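PDB 3G5S: methylenetetrahydrofolate--tRNA-(uracil-5-)-methyltransferase TrmFO from Thermus thermophilus, which catalyses, with FAD as cofactor, the folate-dependent methylation of uridine 54 in tRNA to 5-methyluridine. Local coordinates for residues A[1-6]-A[26-31]; A[15-20]-A[106-111]. One frame throughout, in Å; residues are numbered along the deposited sequence.

Contact 1 of 2, residues A[1-6]-A[26-31]; sequences MERVNV and PVRLFE. With FAD (flavin-adenine dinucleotide), chain B.
V6 sits between two residues of 26-31: its CG2 lies 3.9 Å from CG1 of V27, and its CG1 is 3.7 Å from CD1 of L29. V4, V6 and V27 put their side chains on the sheet face where L20 of helix 11-22 packs. At the outer end, SE of M1 rests 3.6 Å from CB of P26. The backbones run parallel, bridged V4 to V27, N5 to R28 and V6 to L29, and the ladder reads V4 N to P26 O, R28 N to V4 O, V6 N to R28 O and F30 N to V6 O. These are the neighbouring strands of a Rossmann-type beta-alpha-beta unit, 4-7 and 27-30, joined through helix 11-22. Just past the second strand, E31 takes hydrogen bonds from both ribose hydroxyls of FAD, O2B to OE1 and O3B to OE2, each at 2.7 Å.

On the other face, R28 has CG anti to its backbone N (chi1 -175°) and runs alongside N5. Its NH1 gives N5 OD1 a 2.9 Å bond lying in the guanidinium plane, while CE1 of F30 brings the ring edge to the same oxygen. R3 crosses R28 at about a right angle, CB over one guanidinium face, and its NH2 reaches V27 O at 3.1 Å from above the carbonyl plane. An alanine in place of R28 would probably leave N5 OD1 without its NH1 donor and take from two waters the bond that R28 NH2 gives each of them. One of those waters also joins M1 O to R3 NE, and the other accepts from R3 N.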
HETATM    1  N   MSE A   1       3.514  32.951  12.228  1.00 18.74           N
HETATM    2  CA  MSE A   1       3.549  31.918  13.255  1.00 17.28           C
HETATM    3  C   MSE A   1       4.316  30.707  12.741  1.00 16.42           C
HETATM    4  O   MSE A   1       4.403  30.487  11.534  1.00 16.82           O
HETATM    5  CB  MSE A   1       2.123  31.516  13.666  1.00 17.98           C
HETATM    6  CG  MSE A   1       1.329  30.755  12.592  1.00 18.28           C
HETATM    7 SE   MSE A   1      -0.558  30.465  13.030  1.00 19.03          SE
HETATM    8  CE  MSE A   1      -1.210  32.275  12.812  1.00 20.73           C
ATOM      9  N   GLU A   2       4.874  29.925  13.658  1.00 16.01           N
ATOM     10  CA  GLU A   2       5.538  28.678  13.295  1.00 15.45           C
ATOM     11  C   GLU A   2       4.501  27.674  12.804  1.00 13.82           C
ATOM     12  O   GLU A   2       3.415  27.568  13.374  1.00 14.21           O
ATOM     13  CB  GLU A   2       6.275  28.108  14.504  1.00 16.50           C
ATOM     14  CG  GLU A   2       7.443  27.212  14.153  1.00 19.09           C
ATOM     15  CD  GLU A   2       8.589  27.972  13.502  1.00 20.08           C
ATOM     16  OE1 GLU A   2       8.578  29.222  13.510  1.00 21.98           O
ATOM     17  OE2 GLU A   2       9.516  27.321  12.988  1.00 19.79           O
ATOM     18  N   ARG A   3       4.842  26.948  11.744  1.00 12.08           N
ATOM     19  CA  ARG A   3       3.917  26.014  11.116  1.00 11.92           C
ATOM     20  C   ARG A   3       4.628  24.718  10.784  1.00 11.87           C
ATOM     21  O   ARG A   3       5.816  24.729  10.435  1.00 12.87           O
ATOM     22  CB  ARG A   3       3.330  26.601   9.827  1.00 12.03           C
ATOM     23  CG  ARG A   3       2.578  27.901   9.999  1.00 12.86           C
ATOM     24  CD  ARG A   3       2.092  28.458   8.670  1.00 13.59           C
ATOM     25  NE  ARG A   3       1.396  29.723   8.853  1.00 13.90           N
ATOM     26  CZ  ARG A   3       0.111  29.838   9.171  1.00 14.27           C
ATOM     27  NH1 ARG A   3      -0.411  31.043   9.321  1.00 15.13           N
ATOM     28  NH2 ARG A   3      -0.655  28.763   9.334  1.00 14.47           N
ATOM     29  N   VAL A   4       3.902  23.607  10.898  1.00 11.36           N
ATOM     30  CA  VAL A   4       4.363  22.347  10.343  1.00 10.81           C
ATOM     31  C   VAL A   4       4.083  22.349   8.850  1.00 10.15           C
ATOM     32  O   VAL A   4       2.984  22.698   8.422  1.00 10.82           O
ATOM     33  CB  VAL A   4       3.648  21.157  11.009  1.00 11.00           C
ATOM     34  CG1 VAL A   4       3.908  19.870  10.232  1.00 10.71           C
ATOM     35  CG2 VAL A   4       4.108  21.033  12.441  1.00 11.40           C
ATOM     36  N   ASN A   5       5.091  21.993   8.057  1.00 10.14           N
ATOM     37  CA  ASN A   5       4.914  21.897   6.620  1.00 10.77           C
ATOM     38  C   ASN A   5       4.235  20.592   6.252  1.00 10.47           C
ATOM     39  O   ASN A   5       4.616  19.537   6.752  1.00 10.85           O
ATOM     40  CB  ASN A   5       6.266  21.946   5.920  1.00 11.52           C
ATOM     41  CG  ASN A   5       7.027  23.214   6.217  1.00 12.12           C
ATOM     42  OD1 ASN A   5       6.528  24.313   5.970  1.00 13.41           O
ATOM     43  ND2 ASN A   5       8.238  23.076   6.749  1.00 13.44           N
ATOM     44  N   VAL A   6       3.245  20.673   5.368  1.00 10.10           N
ATOM     45  CA  VAL A   6       2.673  19.485   4.747  1.00 10.31           C
ATOM     46  C   VAL A   6       2.789  19.695   3.249  1.00 10.29           C
ATOM     47  O   VAL A   6       2.249  20.660   2.700  1.00 11.02           O
ATOM     48  CB  VAL A   6       1.210  19.241   5.168  1.00 10.84           C
ATOM     49  CG1 VAL A   6       0.631  18.036   4.406  1.00 11.29           C
ATOM     50  CG2 VAL A   6       1.119  19.024   6.675  1.00 11.64           C
ATOM     51  N   PRO A  26      -0.421  24.842  13.908  1.00 11.96           N
ATOM     52  CA  PRO A  26      -0.606  25.488  12.604  1.00 12.52           C
ATOM     53  C   PRO A  26       0.127  24.762  11.485  1.00 11.15           C
ATOM     54  O   PRO A  26       1.157  24.106  11.711  1.00 12.01           O
ATOM     55  CB  PRO A  26       0.001  26.880  12.813  1.00 13.30           C
ATOM     56  CG  PRO A  26      -0.034  27.084  14.288  1.00 13.55           C
ATOM     57  CD  PRO A  26       0.230  25.737  14.873  1.00 12.85           C
ATOM     58  N   VAL A  27      -0.404  24.905  10.276  1.00 11.70           N
ATOM     59  CA  VAL A  27       0.057  24.151   9.124  1.00 11.69           C
ATOM     60  C   VAL A  27       0.336  25.093   7.965  1.00 11.24           C
ATOM     61  O   VAL A  27      -0.374  26.083   7.765  1.00 11.79           O
ATOM     62  CB  VAL A  27      -1.005  23.104   8.698  1.00 11.91           C
ATOM     63  CG1 VAL A  27      -0.622  22.428   7.389  1.00 12.17           C
ATOM     64  CG2 VAL A  27      -1.206  22.074   9.807  1.00 12.30           C
ATOM     65  N   ARG A  28       1.398  24.777   7.233  1.00 11.54           N
ATOM     66  CA  ARG A  28       1.690  25.372   5.948  1.00 12.28           C
ATOM     67  C   ARG A  28       1.535  24.250   4.931  1.00 10.86           C
ATOM     68  O   ARG A  28       2.366  23.338   4.871  1.00 11.67           O
ATOM     69  CB  ARG A  28       3.122  25.908   5.940  1.00 12.94           C
ATOM     70  CG  ARG A  28       3.492  26.663   4.690  1.00 14.71           C
ATOM     71  CD  ARG A  28       4.907  27.243   4.780  1.00 16.18           C
ATOM     72  NE  ARG A  28       5.042  28.230   5.850  1.00 17.16           N
ATOM     73  CZ  ARG A  28       5.691  28.025   6.995  1.00 17.69           C
ATOM     74  NH1 ARG A  28       6.269  26.857   7.244  1.00 18.32           N
ATOM     75  NH2 ARG A  28       5.755  28.992   7.899  1.00 19.91           N
ATOM     76  N   LEU A  29       0.445  24.306   4.172  1.00 11.38           N
ATOM     77  CA  LEU A  29       0.087  23.247   3.238  1.00 11.70           C
ATOM     78  C   LEU A  29       0.458  23.676   1.833  1.00 11.72           C
ATOM     79  O   LEU A  29      -0.098  24.644   1.309  1.00 12.77           O
ATOM     80  CB  LEU A  29      -1.415  22.973   3.330  1.00 12.12           C
ATOM     81  CG  LEU A  29      -1.997  21.915   2.393  1.00 12.61           C
ATOM     82  CD1 LEU A  29      -1.372  20.559   2.658  1.00 12.34           C
ATOM     83  CD2 LEU A  29      -3.504  21.856   2.561  1.00 13.65           C
ATOM     84  N   PHE A  30       1.413  22.966   1.239  1.00 11.75           N
ATOM     85  CA  PHE A  30       1.887  23.272  -0.106  1.00 11.83           C
ATOM     86  C   PHE A  30       1.161  22.404  -1.123  1.00 11.99           C
ATOM     87  O   PHE A  30       1.045  21.189  -0.948  1.00 12.41           O
ATOM     88  CB  PHE A  30       3.389  22.985  -0.240  1.00 12.06           C
ATOM     89  CG  PHE A  30       4.278  23.873   0.587  1.00 12.97           C
ATOM     90  CD1 PHE A  30       4.594  23.539   1.894  1.00 13.73           C
ATOM     91  CD2 PHE A  30       4.839  25.015   0.039  1.00 14.29           C
ATOM     92  CE1 PHE A  30       5.432  24.342   2.642  1.00 14.72           C
ATOM     93  CE2 PHE A  30       5.672  25.817   0.785  1.00 15.19           C
ATOM     94  CZ  PHE A  30       5.974  25.484   2.083  1.00 15.83           C
ATOM     95  N   GLU A  31       0.696  23.029  -2.198  1.00 12.46           N
ATOM     96  CA  GLU A  31       0.085  22.302  -3.294  1.00 12.90           C
ATOM     97  C   GLU A  31       0.416  23.007  -4.594  1.00 13.34           C
ATOM     98  O   GLU A  31       0.149  24.199  -4.751  1.00 14.41           O
ATOM     99  CB  GLU A  31      -1.431  22.205  -3.108  1.00 13.63           C
ATOM    100  CG  GLU A  31      -2.151  21.540  -4.269  1.00 13.63           C
ATOM    101  CD  GLU A  31      -1.541  20.205  -4.643  1.00 12.80           C
ATOM    102  OE1 GLU A  31      -1.097  20.067  -5.807  1.00 13.29           O
ATOM    103  OE2 GLU A  31      -1.498  19.300  -3.775  1.00 12.68           O
TER
HETATM  104  PA  FAD B 444      -2.130  12.359  -4.215  1.00 10.67           P
HETATM  105  O1A FAD B 444      -1.727  12.203  -5.653  1.00 11.62           O
HETATM  106  O2A FAD B 444      -3.580  12.234  -3.866  1.00 11.15           O
HETATM  107  O5B FAD B 444      -1.623  13.756  -3.631  1.00 10.59           O
HETATM  108  C5B FAD B 444      -0.310  14.225  -3.867  1.00 11.11           C
HETATM  109  C4B FAD B 444      -0.389  15.732  -4.013  1.00 11.06           C
HETATM  110  O4B FAD B 444       0.922  16.269  -4.036  1.00 11.27           O
HETATM  111  C3B FAD B 444      -1.049  16.143  -5.328  1.00 11.74           C
HETATM  112  O3B FAD B 444      -2.096  17.066  -5.098  1.00 12.32           O
HETATM  113  C2B FAD B 444       0.088  16.765  -6.139  1.00 12.17           C
HETATM  114  O2B FAD B 444      -0.306  17.809  -7.006  1.00 13.18           O
HETATM  115  C1B FAD B 444       1.002  17.281  -5.043  1.00 11.61           C
HETATM  116  N9A FAD B 444       2.433  17.419  -5.349  1.00 12.28           N
HETATM  117  C8A FAD B 444       3.257  16.506  -5.946  1.00 12.36           C
HETATM  118  N7A FAD B 444       4.517  16.990  -5.937  1.00 12.35           N
HETATM  119  C5A FAD B 444       4.497  18.204  -5.326  1.00 12.13           C
HETATM  120  C6A FAD B 444       5.477  19.143  -5.037  1.00 12.86           C
HETATM  121  N6A FAD B 444       6.782  18.888  -5.198  1.00 13.38           N
HETATM  122  N1A FAD B 444       5.112  20.290  -4.386  1.00 13.18           N
HETATM  123  C2A FAD B 444       3.804  20.536  -4.041  1.00 13.01           C
HETATM  124  N3A FAD B 444       2.822  19.613  -4.320  1.00 12.54           N
HETATM  125  C4A FAD B 444       3.188  18.481  -4.956  1.00 11.85           C
HETATM  126  N1  FAD B 444      -6.274   4.556  -5.569  1.00 15.04           N
HETATM  127  C2  FAD B 444      -7.422   3.876  -5.254  1.00 16.21           C
HETATM  128  O2  FAD B 444      -7.652   3.541  -4.094  1.00 16.23           O
HETATM  129  N3  FAD B 444      -8.327   3.570  -6.254  1.00 18.11           N
HETATM  130  C4  FAD B 444      -8.119   3.932  -7.574  1.00 18.79           C
HETATM  131  O4  FAD B 444      -8.952   3.648  -8.444  1.00 21.94           O
HETATM  132  C4X FAD B 444      -6.949   4.626  -7.880  1.00 17.33           C
HETATM  133  N5  FAD B 444      -6.680   5.008  -9.175  1.00 19.08           N
HETATM  134  C5X FAD B 444      -5.521   5.702  -9.459  1.00 17.96           C
HETATM  135  C6  FAD B 444      -5.267   6.092 -10.770  1.00 18.31           C
HETATM  136  C7  FAD B 444      -4.104   6.781 -11.085  1.00 18.98           C
HETATM  137  C7M FAD B 444      -3.834   7.199 -12.504  1.00 20.72           C
HETATM  138  C8  FAD B 444      -3.196   7.088 -10.077  1.00 19.27           C
HETATM  139  C8M FAD B 444      -1.936   7.837 -10.405  1.00 21.41           C
HETATM  140  C9  FAD B 444      -3.449   6.702  -8.763  1.00 17.50           C
HETATM  141  C9A FAD B 444      -4.612   6.005  -8.444  1.00 16.22           C
HETATM  142  N10 FAD B 444      -4.858   5.602  -7.138  1.00 14.49           N
HETATM  143  C10 FAD B 444      -6.035   4.928  -6.872  1.00 15.38           C
HETATM  144  C1' FAD B 444      -3.690   5.328  -6.218  1.00 13.26           C
HETATM  145  C2' FAD B 444      -3.676   6.186  -4.941  1.00 12.03           C
HETATM  146  O2' FAD B 444      -4.484   5.638  -3.913  1.00 11.65           O
HETATM  147  C3' FAD B 444      -4.050   7.642  -5.218  1.00 11.23           C
HETATM  148  O3' FAD B 444      -3.044   8.166  -6.062  1.00 12.20           O
HETATM  149  C4' FAD B 444      -4.148   8.493  -3.954  1.00 11.28           C
HETATM  150  O4' FAD B 444      -4.712   9.738  -4.316  1.00 11.90           O
HETATM  151  C5' FAD B 444      -2.798   8.670  -3.270  1.00 10.60           C
HETATM  152  O5' FAD B 444      -2.894   9.673  -2.282  1.00 10.09           O
HETATM  153  P   FAD B 444      -1.623  10.596  -1.977  1.00  9.68           P
HETATM  154  O1P FAD B 444      -0.431   9.762  -1.632  1.00  9.56           O
HETATM  155  O2P FAD B 444      -2.064  11.616  -0.980  1.00 10.20           O
HETATM  156  O3P FAD B 444      -1.279  11.277  -3.391  1.00  9.96           O
HETATM  157  O   HOH W   1       3.905  31.128   8.696  1.00 32.21           O
HETATM  158  O   HOH W   2       7.320  27.615  10.244  1.00 20.22           O

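Contact 2 of 2, residues A[15-20]-A[106-111]; sequences EAAWTL and ERLTGH
W18 reaches R107 with the far end of its indole: CH2 stands over one face of the guanidinium, offset toward the rim and 3.4 Å from NH2. The two planes are 83° apart, so the ring presents its edge to the flat cation rather than stacking on it. Further round the six-membered ring, CE3 meets CD2 of L108 at 3.8 Å. That same methyl lies 3.9 Å from CB of A17, and CZ3 has the backbone O of R107 at 3.6 Å and, more loosely, CD2 of H111. No hydrogen bond passes between 15-20 and 106-111.

Chi1 of W18 (-169°) sets CG anti to the backbone N, and it is the far end of the indole that comes near 106-111. R107 folds back, bent at chi2 and chi3, and its NH1 has weak links to Y103 and E80. H111 is held through ND1 by the backbone N of L113. L77 of helix 77-84 touches W18, R107 and L108 alike. This is helix-to-helix packing within the FAD-binding domain: the end of helix 97-109 rests on helix 11-22, whose first turn holds the last glycine of a GxGxxG-type motif, as in Rossmann-type dinucleotide-binding folds.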
ATOM      1  N   GLU A  15      -5.408  14.815   5.054  1.00  9.72           N
ATOM      2  CA  GLU A  15      -5.649  14.229   6.360  1.00  9.70           C
ATOM      3  C   GLU A  15      -4.559  14.595   7.365  1.00  9.20           C
ATOM      4  O   GLU A  15      -4.852  14.852   8.533  1.00  9.87           O
ATOM      5  CB  GLU A  15      -5.807  12.712   6.276  1.00 10.45           C
ATOM      6  CG  GLU A  15      -6.435  12.141   7.527  1.00 11.08           C
ATOM      7  CD  GLU A  15      -7.908  12.494   7.639  1.00 11.11           C
ATOM      8  OE1 GLU A  15      -8.692  11.980   6.808  1.00 11.95           O
ATOM      9  OE2 GLU A  15      -8.292  13.269   8.551  1.00 11.79           O
ATOM     10  N   ALA A  16      -3.305  14.622   6.923  1.00  9.35           N
ATOM     11  CA  ALA A  16      -2.224  15.027   7.813  1.00  9.64           C
ATOM     12  C   ALA A  16      -2.462  16.446   8.328  1.00  9.88           C
ATOM     13  O   ALA A  16      -2.351  16.713   9.532  1.00 10.01           O
ATOM     14  CB  ALA A  16      -0.878  14.934   7.106  1.00  9.89           C
ATOM     15  N   ALA A  17      -2.788  17.357   7.412  1.00  9.84           N
ATOM     16  CA  ALA A  17      -3.067  18.739   7.782  1.00 10.69           C
ATOM     17  C   ALA A  17      -4.215  18.814   8.779  1.00 10.35           C
ATOM     18  O   ALA A  17      -4.130  19.522   9.778  1.00 11.02           O
ATOM     19  CB  ALA A  17      -3.370  19.575   6.545  1.00 11.31           C
ATOM     20  N   TRP A  18      -5.292  18.084   8.518  1.00 10.78           N
ATOM     21  CA  TRP A  18      -6.440  18.142   9.409  1.00 11.10           C
ATOM     22  C   TRP A  18      -6.073  17.668  10.813  1.00 10.52           C
ATOM     23  O   TRP A  18      -6.544  18.218  11.813  1.00 11.49           O
ATOM     24  CB  TRP A  18      -7.575  17.293   8.842  1.00 11.46           C
ATOM     25  CG  TRP A  18      -8.881  17.495   9.530  1.00 12.22           C
ATOM     26  CD1 TRP A  18      -9.595  16.564  10.224  1.00 12.86           C
ATOM     27  CD2 TRP A  18      -9.652  18.702   9.563  1.00 13.46           C
ATOM     28  NE1 TRP A  18     -10.760  17.121  10.700  1.00 14.16           N
ATOM     29  CE2 TRP A  18     -10.818  18.433  10.306  1.00 15.10           C
ATOM     30  CE3 TRP A  18      -9.460  19.990   9.046  1.00 14.58           C
ATOM     31  CZ2 TRP A  18     -11.790  19.405  10.541  1.00 17.15           C
ATOM     32  CZ3 TRP A  18     -10.429  20.950   9.277  1.00 16.67           C
ATOM     33  CH2 TRP A  18     -11.578  20.653  10.019  1.00 17.95           C
ATOM     34  N   THR A  19      -5.242  16.637  10.890  1.00 10.23           N
ATOM     35  CA  THR A  19      -4.850  16.094  12.182  1.00 10.37           C
ATOM     36  C   THR A  19      -4.057  17.124  12.989  1.00 10.18           C
ATOM     37  O   THR A  19      -4.309  17.343  14.178  1.00 11.11           O
ATOM     38  CB  THR A  19      -4.028  14.803  12.004  1.00 11.39           C
ATOM     39  OG1 THR A  19      -4.718  13.904  11.127  1.00 11.98           O
ATOM     40  CG2 THR A  19      -3.811  14.115  13.337  1.00 11.83           C
ATOM     41  N   LEU A  20      -3.098  17.760  12.328  1.00 10.20           N
ATOM     42  CA  LEU A  20      -2.332  18.825  12.948  1.00 10.78           C
ATOM     43  C   LEU A  20      -3.250  19.946  13.442  1.00 10.70           C
ATOM     44  O   LEU A  20      -3.144  20.395  14.588  1.00 11.57           O
ATOM     45  CB  LEU A  20      -1.317  19.353  11.943  1.00 10.90           C
ATOM     46  CG  LEU A  20      -0.079  18.472  11.761  1.00 10.96           C
ATOM     47  CD1 LEU A  20       0.428  18.504  10.325  1.00 11.42           C
ATOM     48  CD2 LEU A  20       1.013  18.903  12.717  1.00 11.28           C
ATOM     49  N   GLU A 106     -13.027  22.942   1.541  1.00 16.03           N
ATOM     50  CA  GLU A 106     -13.681  23.966   2.350  1.00 18.05           C
ATOM     51  C   GLU A 106     -13.286  23.891   3.827  1.00 17.06           C
ATOM     52  O   GLU A 106     -12.977  24.914   4.443  1.00 17.84           O
ATOM     53  CB  GLU A 106     -15.203  23.883   2.207  1.00 21.16           C
ATOM     54  CG  GLU A 106     -15.718  24.185   0.808  1.00 25.81           C
ATOM     55  CD  GLU A 106     -17.235  24.201   0.737  1.00 30.23           C
ATOM     56  OE1 GLU A 106     -17.870  24.764   1.656  1.00 32.05           O
ATOM     57  OE2 GLU A 106     -17.794  23.655  -0.238  1.00 32.38           O
ATOM     58  N   ARG A 107     -13.292  22.688   4.398  1.00 15.84           N
ATOM     59  CA  ARG A 107     -12.985  22.542   5.820  1.00 15.96           C
ATOM     60  C   ARG A 107     -11.548  22.962   6.114  1.00 15.91           C
ATOM     61  O   ARG A 107     -11.284  23.641   7.098  1.00 16.75           O
ATOM     62  CB  ARG A 107     -13.230  21.109   6.317  1.00 17.04           C
ATOM     63  CG  ARG A 107     -14.693  20.659   6.364  1.00 19.16           C
ATOM     64  CD  ARG A 107     -15.586  21.582   7.178  1.00 21.94           C
ATOM     65  NE  ARG A 107     -15.128  21.808   8.549  1.00 23.68           N
ATOM     66  CZ  ARG A 107     -15.298  20.956   9.558  1.00 24.16           C
ATOM     67  NH1 ARG A 107     -15.892  19.789   9.356  1.00 25.29           N
ATOM     68  NH2 ARG A 107     -14.864  21.266  10.773  1.00 23.88           N
ATOM     69  N   LEU A 108     -10.619  22.550   5.258  1.00 14.97           N
ATOM     70  CA  LEU A 108      -9.220  22.918   5.434  1.00 14.87           C
ATOM     71  C   LEU A 108      -8.994  24.412   5.221  1.00 15.70           C
ATOM     72  O   LEU A 108      -8.428  25.096   6.074  1.00 16.33           O
ATOM     73  CB  LEU A 108      -8.333  22.107   4.489  1.00 13.38           C
ATOM     74  CG  LEU A 108      -8.030  20.691   4.976  1.00 13.19           C
ATOM     75  CD1 LEU A 108      -7.487  19.826   3.854  1.00 14.74           C
ATOM     76  CD2 LEU A 108      -7.067  20.730   6.147  1.00 14.22           C
ATOM     77  N   THR A 109      -9.446  24.915   4.078  1.00 15.89           N
ATOM     78  CA  THR A 109      -9.180  26.300   3.710  1.00 17.79           C
ATOM     79  C   THR A 109      -9.752  27.275   4.738  1.00 18.62           C
ATOM     80  O   THR A 109      -9.172  28.331   4.989  1.00 19.40           O
ATOM     81  CB  THR A 109      -9.706  26.620   2.299  1.00 19.45           C
ATOM     82  OG1 THR A 109      -9.074  25.751   1.349  1.00 20.32           O
ATOM     83  CG2 THR A 109      -9.405  28.068   1.926  1.00 21.73           C
ATOM     84  N   GLY A 110     -10.875  26.906   5.345  1.00 18.20           N
ATOM     85  CA  GLY A 110     -11.530  27.752   6.324  1.00 19.91           C
ATOM     86  C   GLY A 110     -10.964  27.711   7.734  1.00 19.07           C
ATOM     87  O   GLY A 110     -11.398  28.472   8.595  1.00 20.51           O
ATOM     88  N   HIS A 111     -10.000  26.829   7.986  1.00 17.65           N
ATOM     89  CA  HIS A 111      -9.423  26.719   9.324  1.00 16.57           C
ATOM     90  C   HIS A 111      -8.466  27.877   9.623  1.00 16.96           C
ATOM     91  O   HIS A 111      -7.587  28.173   8.816  1.00 16.73           O
ATOM     92  CB  HIS A 111      -8.687  25.389   9.495  1.00 15.49           C
ATOM     93  CG  HIS A 111      -8.483  25.012  10.925  1.00 16.21           C
ATOM     94  ND1 HIS A 111      -7.590  25.665  11.748  1.00 15.99           N
ATOM     95  CD2 HIS A 111      -9.086  24.075  11.692  1.00 17.25           C
ATOM     96  CE1 HIS A 111      -7.644  25.138  12.958  1.00 16.37           C
ATOM     97  NE2 HIS A 111      -8.548  24.171  12.951  1.00 17.31           N
TER

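Helix 11-22 ties the two contacts together, since it carries 15-20 and is also the crossover between the strands of contact 1. L20 turns to the sheet, its CB 3.5 Å from CG2 of V27, whereas A17 and W18 face helix 97-109. Contact 1 is mixed in character: a parallel ladder with an aliphatic face against helix 11-22, and on the other face N5 and R28, with both arginines and the waters toward the more exposed N-terminal end. Contact 2 is buried, smaller and without hydrogen bonds across it, relying on an indole, a leucine and an arginine. L113, which holds H111, also bonds through its backbone to V27, so the chain leaving contact 2 leads into strand 114-117 beside contact 1.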